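Endo-N-acetyl-beta-D-glucosaminidase (Hypocrea jecorina, PDB 4AC1) hydrolyses N-glycans as a family 18 endo-beta-N-acetylglucosaminidase, an activity held responsible for the deglycosylation of this fungus's cellulases. Local coordinates at residues A160-S165 / T200-R205; F211-V216 / S244-I249. One frame throughout, in Å; residues are numbered along the deposited sequence.

Contact 1 (A160-S165 / T200-R205); sequences ALEDSS and TSDYDR. With ZN (zinc ion), chain I.
Glu-162 and Arg-205 cross at about a right angle and are joined by a salt bridge: Arg-205 NH1 donates to Glu-162 OE2 at 2.9 Å, with an N-H...O angle of 162°. The carboxylate oxygen lies at the edge of the guanidinium, close to its plane, and the two flat groups are turned only 23° apart. Arg-205 folds back along its own helix because its chain, with chi1 at -166°, bends at chi3, and the same NH1 also bonds Asp-202 OD1 at 2.9 Å. That second acceptor is likewise near the guanidinium plane, so both carboxylates hold the group's orientation. Glu-162 OE2 and Asp-202 OD1 stand 4.0 Å apart, and the shared arginine probably offsets their mutual repulsion. A glutamine in place of Glu-162 would probably leave Arg-205 with Asp-202 as its one charged mate in this network. Next to Glu-162, Asp-163 OD2 binds a zinc ion at 2.1 Å, and Asn-209 and four waters complete the ligands. The contact thus ties the loop between strand 151-154 and helix 172-179 to helix 201-208, at the surface of the domain, while neighbouring Leu-161 packs against Ile-206 of that helix and Tyr-172 of helix 172-179.

Contact 2 (F211-V216 / S244-I249); sequences FAPAKV and SEYGQI
The ring of Tyr-246 is covered on one face by Pro-213, whose CG stands 3.5 Å above the ring plane, displaced toward the rim; over the centre of the opposite face lies CB of the preceding Glu-245. The proline contact meets the criteria of a CH-pi interaction: Pro-213 CG is 3.9 Å from the centroid of the Tyr-246 ring, 25° off its normal. The displacement is toward the root of the ring, since Pro-213 CG comes within 3.6 Å of Tyr-246 CG, and the two side chains cross at about a right angle. A chi1 of -54° puts Tyr-246 CG anti to its carbonyl carbon and helps bring the ring beside the proline. At the far end of the ring, the hydroxyl is probably hydrogen-bonded to Asp-204.

The rest of the contact is between side chain and backbone or between backbones. Pro-213 CB touches Gln-248 O at 3.6 Å, and Pro-213 O approaches Ile-249 C. No hydrogen bond links the two segments, which are joined by van der Waals packing. The side chain of Ile-249 leads away from the proline, to Tyr-203 and to Ile-239 and Leu-242 of helix 232-246.

Gly-247, with a phi of 81°, is the residue at which the chain leaves helix 232-246, and positive phi favours glycine. Pro-213 begins a short 3-10 turn, in which Val-216 N bonds back to Pro-213 O, and strand 216-221 follows directly. The arrangement therefore packs an alpha-to-beta loop against the next one, ahead of the adjacent parallel strands 216-221 and 251-255, as expected of the (beta/alpha)8 barrel of family 18 glycosidases.

In the fold
Contacts 1 and 2 follow one another along the chain, with centres about 14 Å apart, and helix 201-208 connects them. Its Asp-202 and Arg-205 face Glu-162 in contact 1, while Tyr-203 and Asp-204, which point away from that loop, reach contact 2: Tyr-203 OH lies 3.5 Å from Ile-249 CB, and Asp-204 OD1 is 2.7 Å from Tyr-246 OH, a probable hydrogen bond. Each contact centre is about 18 Å from the centre of the chain, placing both on the periphery of the barrel. The zinc ion at Asp-163 belongs to contact 1; its other protein ligand, Asn-209, has its side chain about 5 Å from that of Glu-162 but about 10 Å from that of Tyr-246.

Contact 1 (A160-S165 / T200-R205)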
loop_
_atom_site.group_PDB
_atom_site.type_symbol
_atom_site.label_atom_id
_atom_site.label_comp_id
_atom_site.label_asym_id
_atom_site.label_seq_id
_atom_site.Cartn_x
_atom_site.Cartn_y
_atom_site.Cartn_z
ATOM N N ALA A 160 11.213 -3.676 10.069
ATOM C CA ALA A 160 10.770 -5.078 10.006
ATOM C C ALA A 160 11.482 -5.874 8.919
ATOM O O ALA A 160 11.477 -7.108 8.945
ATOM C CB ALA A 160 9.267 -5.161 9.829
ATOM N N LEU A 161 12.102 -5.165 7.984
ATOM C CA LEU A 161 12.896 -5.792 6.924
ATOM C C LEU A 161 14.393 -5.790 7.258
ATOM O O LEU A 161 15.231 -6.183 6.437
ATOM C CB LEU A 161 12.645 -5.109 5.579
ATOM C CG LEU A 161 11.194 -5.049 5.090
ATOM C CD1 LEU A 161 11.146 -4.515 3.677
ATOM C CD2 LEU A 161 10.487 -6.390 5.207
ATOM N N GLU A 162 14.700 -5.340 8.478
ATOM C CA GLU A 162 16.065 -5.250 9.014
ATOM C C GLU A 162 16.197 -6.004 10.340
ATOM O O GLU A 162 16.989 -5.605 11.201
ATOM C CB GLU A 162 16.439 -3.785 9.234
ATOM C CG GLU A 162 16.385 -2.940 7.973
ATOM C CD GLU A 162 16.406 -1.449 8.264
ATOM O OE1 GLU A 162 15.359 -0.875 8.628
ATOM O OE2 GLU A 162 17.484 -0.834 8.146
ATOM N N ASP A 163 15.428 -7.076 10.515
ATOM C CA ASP A 163 15.507 -7.915 11.722
ATOM C C ASP A 163 15.192 -7.155 13.018
ATOM O O ASP A 163 15.714 -7.490 14.093
ATOM C CB ASP A 163 16.883 -8.609 11.821
ATOM C CG ASP A 163 17.289 -9.313 10.532
ATOM O OD1 ASP A 163 16.430 -9.985 9.920
ATOM O OD2 ASP A 163 18.475 -9.202 10.132
ATOM N N SER A 164 14.332 -6.144 12.925
ATOM C CA SER A 164 14.076 -5.252 14.051
ATOM C C SER A 164 12.577 -4.909 14.198
ATOM O O SER A 164 11.710 -5.701 13.819
ATOM C CB SER A 164 14.956 -4.007 13.921
ATOM O OG SER A 164 14.944 -3.232 15.102
ATOM N N SER A 165 12.284 -3.736 14.762
ATOM C CA SER A 165 10.927 -3.360 15.136
ATOM C C SER A 165 9.911 -3.626 14.047
ATOM O O SER A 165 10.115 -3.252 12.889
ATOM C CB SER A 165 10.867 -1.894 15.549
ATOM O OG SER A 165 11.826 -1.653 16.556
ATOM N N THR A 200 20.706 6.854 2.277
ATOM C CA THR A 200 20.537 5.522 1.713
ATOM C C THR A 200 20.688 4.371 2.702
ATOM O O THR A 200 20.464 3.218 2.336
ATOM C CB THR A 200 21.577 5.270 0.618
ATOM O OG1 THR A 200 22.890 5.392 1.177
ATOM C CG2 THR A 200 21.414 6.247 -0.520
ATOM N N SER A 201 21.088 4.661 3.943
ATOM C CA SER A 201 21.546 3.592 4.835
ATOM C C SER A 201 20.483 2.530 5.119
ATOM O O SER A 201 20.774 1.321 5.055
ATOM C CB SER A 201 22.156 4.148 6.128
ATOM O OG SER A 201 21.196 4.864 6.881
ATOM N N ASP A 202 19.258 2.964 5.410
ATOM C CA ASP A 202 18.193 2.004 5.716
ATOM C C ASP A 202 17.803 1.133 4.517
ATOM O O ASP A 202 17.736 -0.102 4.633
ATOM C CB ASP A 202 16.978 2.720 6.307
ATOM C CG ASP A 202 17.271 3.344 7.678
ATOM O OD1 ASP A 202 18.357 3.077 8.251
ATOM O OD2 ASP A 202 16.437 4.108 8.204
ATOM N N TYR A 203 17.577 1.770 3.370
ATOM C CA TYR A 203 17.256 1.047 2.147
ATOM C C TYR A 203 18.366 0.033 1.826
ATOM O O TYR A 203 18.085 -1.132 1.516
ATOM C CB TYR A 203 17.023 2.033 0.991
ATOM C CG TYR A 203 16.322 1.449 -0.219
ATOM C CD1 TYR A 203 17.003 0.646 -1.131
ATOM C CD2 TYR A 203 14.971 1.714 -0.451
ATOM C CE1 TYR A 203 16.353 0.113 -2.237
ATOM C CE2 TYR A 203 14.314 1.189 -1.564
ATOM C CZ TYR A 203 15.020 0.398 -2.448
ATOM O OH TYR A 203 14.423 -0.158 -3.554
ATOM N N ASP A 204 19.624 0.466 1.924
ATOM C CA ASP A 204 20.767 -0.432 1.672
ATOM C C ASP A 204 20.803 -1.619 2.643
ATOM O O ASP A 204 21.117 -2.742 2.252
ATOM C CB ASP A 204 22.108 0.315 1.775
ATOM C CG ASP A 204 22.370 1.298 0.616
ATOM O OD1 ASP A 204 21.780 1.199 -0.480
ATOM O OD2 ASP A 204 23.227 2.182 0.814
ATOM N N ARG A 205 20.502 -1.363 3.914
ATOM C CA ARG A 205 20.459 -2.427 4.918
ATOM C C ARG A 205 19.364 -3.461 4.592
ATOM O O ARG A 205 19.559 -4.676 4.739
ATOM C CB ARG A 205 20.269 -1.829 6.315
ATOM C CG ARG A 205 20.548 -2.793 7.467
ATOM C CD ARG A 205 20.439 -2.110 8.836
ATOM N NE ARG A 205 21.382 -1.006 8.987
ATOM C CZ ARG A 205 21.069 0.286 8.974
ATOM N NH1 ARG A 205 19.815 0.686 8.812
ATOM N NH2 ARG A 205 22.031 1.191 9.115
HETATM ZN ZN ZN I . 19.261 -10.562 8.688
HETATM O O HOH W 1 17.721 -11.786 8.486
HETATM O O HOH W 2 20.012 -11.666 10.246
HETATM O O HOH W 3 21.086 -9.369 8.806
HETATM O O HOH W 4 20.264 -11.732 7.527
#

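Contact 2 (F211-V216 / S244-I249)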
loop_
_atom_site.group_PDB
_atom_site.type_symbol
_atom_site.label_atom_id
_atom_site.label_comp_id
_atom_site.label_asym_id
_atom_site.label_seq_id
_atom_site.Cartn_x
_atom_site.Cartn_y
_atom_site.Cartn_z
ATOM N N PHE A 211 16.132 -8.455 0.545
ATOM C CA PHE A 211 14.955 -7.912 -0.140
ATOM C C PHE A 211 15.419 -7.130 -1.357
ATOM O O PHE A 211 16.059 -6.089 -1.213
ATOM C CB PHE A 211 14.101 -7.050 0.807
ATOM C CG PHE A 211 13.567 -7.815 1.986
ATOM C CD1 PHE A 211 12.382 -8.548 1.887
ATOM C CD2 PHE A 211 14.265 -7.834 3.190
ATOM C CE1 PHE A 211 11.907 -9.282 2.974
ATOM C CE2 PHE A 211 13.792 -8.559 4.275
ATOM C CZ PHE A 211 12.614 -9.290 4.166
ATOM N N ALA A 212 15.102 -7.636 -2.550
ATOM C CA ALA A 212 15.565 -7.038 -3.806
ATOM C C ALA A 212 15.061 -5.613 -3.972
ATOM O O ALA A 212 13.908 -5.315 -3.652
ATOM C CB ALA A 212 15.118 -7.888 -4.996
ATOM N N PRO A 213 15.918 -4.720 -4.486
ATOM C CA PRO A 213 15.470 -3.351 -4.741
ATOM C C PRO A 213 14.155 -3.273 -5.525
ATOM O O PRO A 213 13.299 -2.451 -5.216
ATOM C CB PRO A 213 16.616 -2.757 -5.571
ATOM C CG PRO A 213 17.811 -3.480 -5.098
ATOM C CD PRO A 213 17.348 -4.896 -4.830
ATOM N N ALA A 214 13.984 -4.141 -6.525
ATOM C CA ALA A 214 12.751 -4.175 -7.308
ATOM C C ALA A 214 11.513 -4.411 -6.446
ATOM O O ALA A 214 10.408 -4.024 -6.835
ATOM C CB ALA A 214 12.838 -5.234 -8.420
ATOM N N LYS A 215 11.685 -5.038 -5.285
ATOM C CA LYS A 215 10.543 -5.310 -4.404
ATOM C C LYS A 215 10.444 -4.375 -3.204
ATOM O O LYS A 215 9.542 -4.531 -2.389
ATOM C CB LYS A 215 10.574 -6.753 -3.917
ATOM C CG LYS A 215 10.543 -7.767 -5.026
ATOM C CD LYS A 215 10.606 -9.142 -4.416
ATOM C CE LYS A 215 9.207 -9.544 -4.073
ATOM N NZ LYS A 215 9.105 -10.937 -3.572
ATOM N N VAL A 216 11.355 -3.415 -3.087
ATOM C CA VAL A 216 11.311 -2.478 -1.958
ATOM C C VAL A 216 10.888 -1.094 -2.459
ATOM O O VAL A 216 11.674 -0.367 -3.074
ATOM C CB VAL A 216 12.660 -2.415 -1.200
ATOM C CG1 VAL A 216 12.530 -1.506 0.010
ATOM C CG2 VAL A 216 13.082 -3.808 -0.765
ATOM N N SER A 244 21.879 4.999 -8.574
ATOM C CA SER A 244 23.285 4.822 -8.985
ATOM C C SER A 244 23.848 3.461 -8.539
ATOM O O SER A 244 24.733 2.895 -9.201
ATOM C CB SER A 244 24.156 5.980 -8.494
ATOM O OG SER A 244 24.552 5.813 -7.149
ATOM N N GLU A 245 23.318 2.940 -7.431
ATOM C CA GLU A 245 23.709 1.635 -6.896
ATOM C C GLU A 245 23.003 0.485 -7.601
ATOM O O GLU A 245 23.638 -0.515 -7.947
ATOM C CB GLU A 245 23.356 1.530 -5.409
ATOM C CG GLU A 245 24.039 2.496 -4.471
ATOM C CD GLU A 245 23.727 2.150 -3.027
ATOM O OE1 GLU A 245 22.676 2.591 -2.533
ATOM O OE2 GLU A 245 24.501 1.388 -2.412
ATOM N N TYR A 246 21.688 0.618 -7.780
ATOM C CA TYR A 246 20.836 -0.517 -8.146
ATOM C C TYR A 246 20.254 -0.456 -9.551
ATOM O O TYR A 246 19.717 -1.459 -10.023
ATOM C CB TYR A 246 19.706 -0.699 -7.114
ATOM C CG TYR A 246 20.213 -0.826 -5.688
ATOM C CD1 TYR A 246 21.079 -1.855 -5.334
ATOM C CD2 TYR A 246 19.849 0.100 -4.703
ATOM C CE1 TYR A 246 21.565 -1.978 -4.036
ATOM C CE2 TYR A 246 20.331 -0.018 -3.382
ATOM C CZ TYR A 246 21.202 -1.058 -3.071
ATOM O OH TYR A 246 21.696 -1.187 -1.783
ATOM N N GLY A 247 20.333 0.706 -10.198
ATOM C CA GLY A 247 19.739 0.894 -11.523
ATOM C C GLY A 247 18.251 1.181 -11.485
ATOM O O GLY A 247 17.785 2.175 -12.044
ATOM N N GLN A 248 17.509 0.299 -10.823
ATOM C CA GLN A 248 16.069 0.476 -10.637
ATOM C C GLN A 248 15.728 0.202 -9.178
ATOM O O GLN A 248 16.211 -0.778 -8.610
ATOM C CB GLN A 248 15.273 -0.498 -11.512
ATOM C CG GLN A 248 15.541 -0.410 -13.017
ATOM C CD GLN A 248 14.634 -1.319 -13.829
ATOM O OE1 GLN A 248 14.750 -2.545 -13.772
ATOM N NE2 GLN A 248 13.710 -0.726 -14.572
ATOM N N ILE A 249 14.924 1.078 -8.574
ATOM C CA ILE A 249 14.322 0.801 -7.266
ATOM C C ILE A 249 12.845 0.422 -7.440
ATOM O O ILE A 249 12.244 0.651 -8.496
ATOM C CB ILE A 249 14.463 1.993 -6.272
ATOM C CG1 ILE A 249 13.781 3.266 -6.813
ATOM C CG2 ILE A 249 15.931 2.209 -5.900
ATOM C CD1 ILE A 249 13.360 4.282 -5.735
#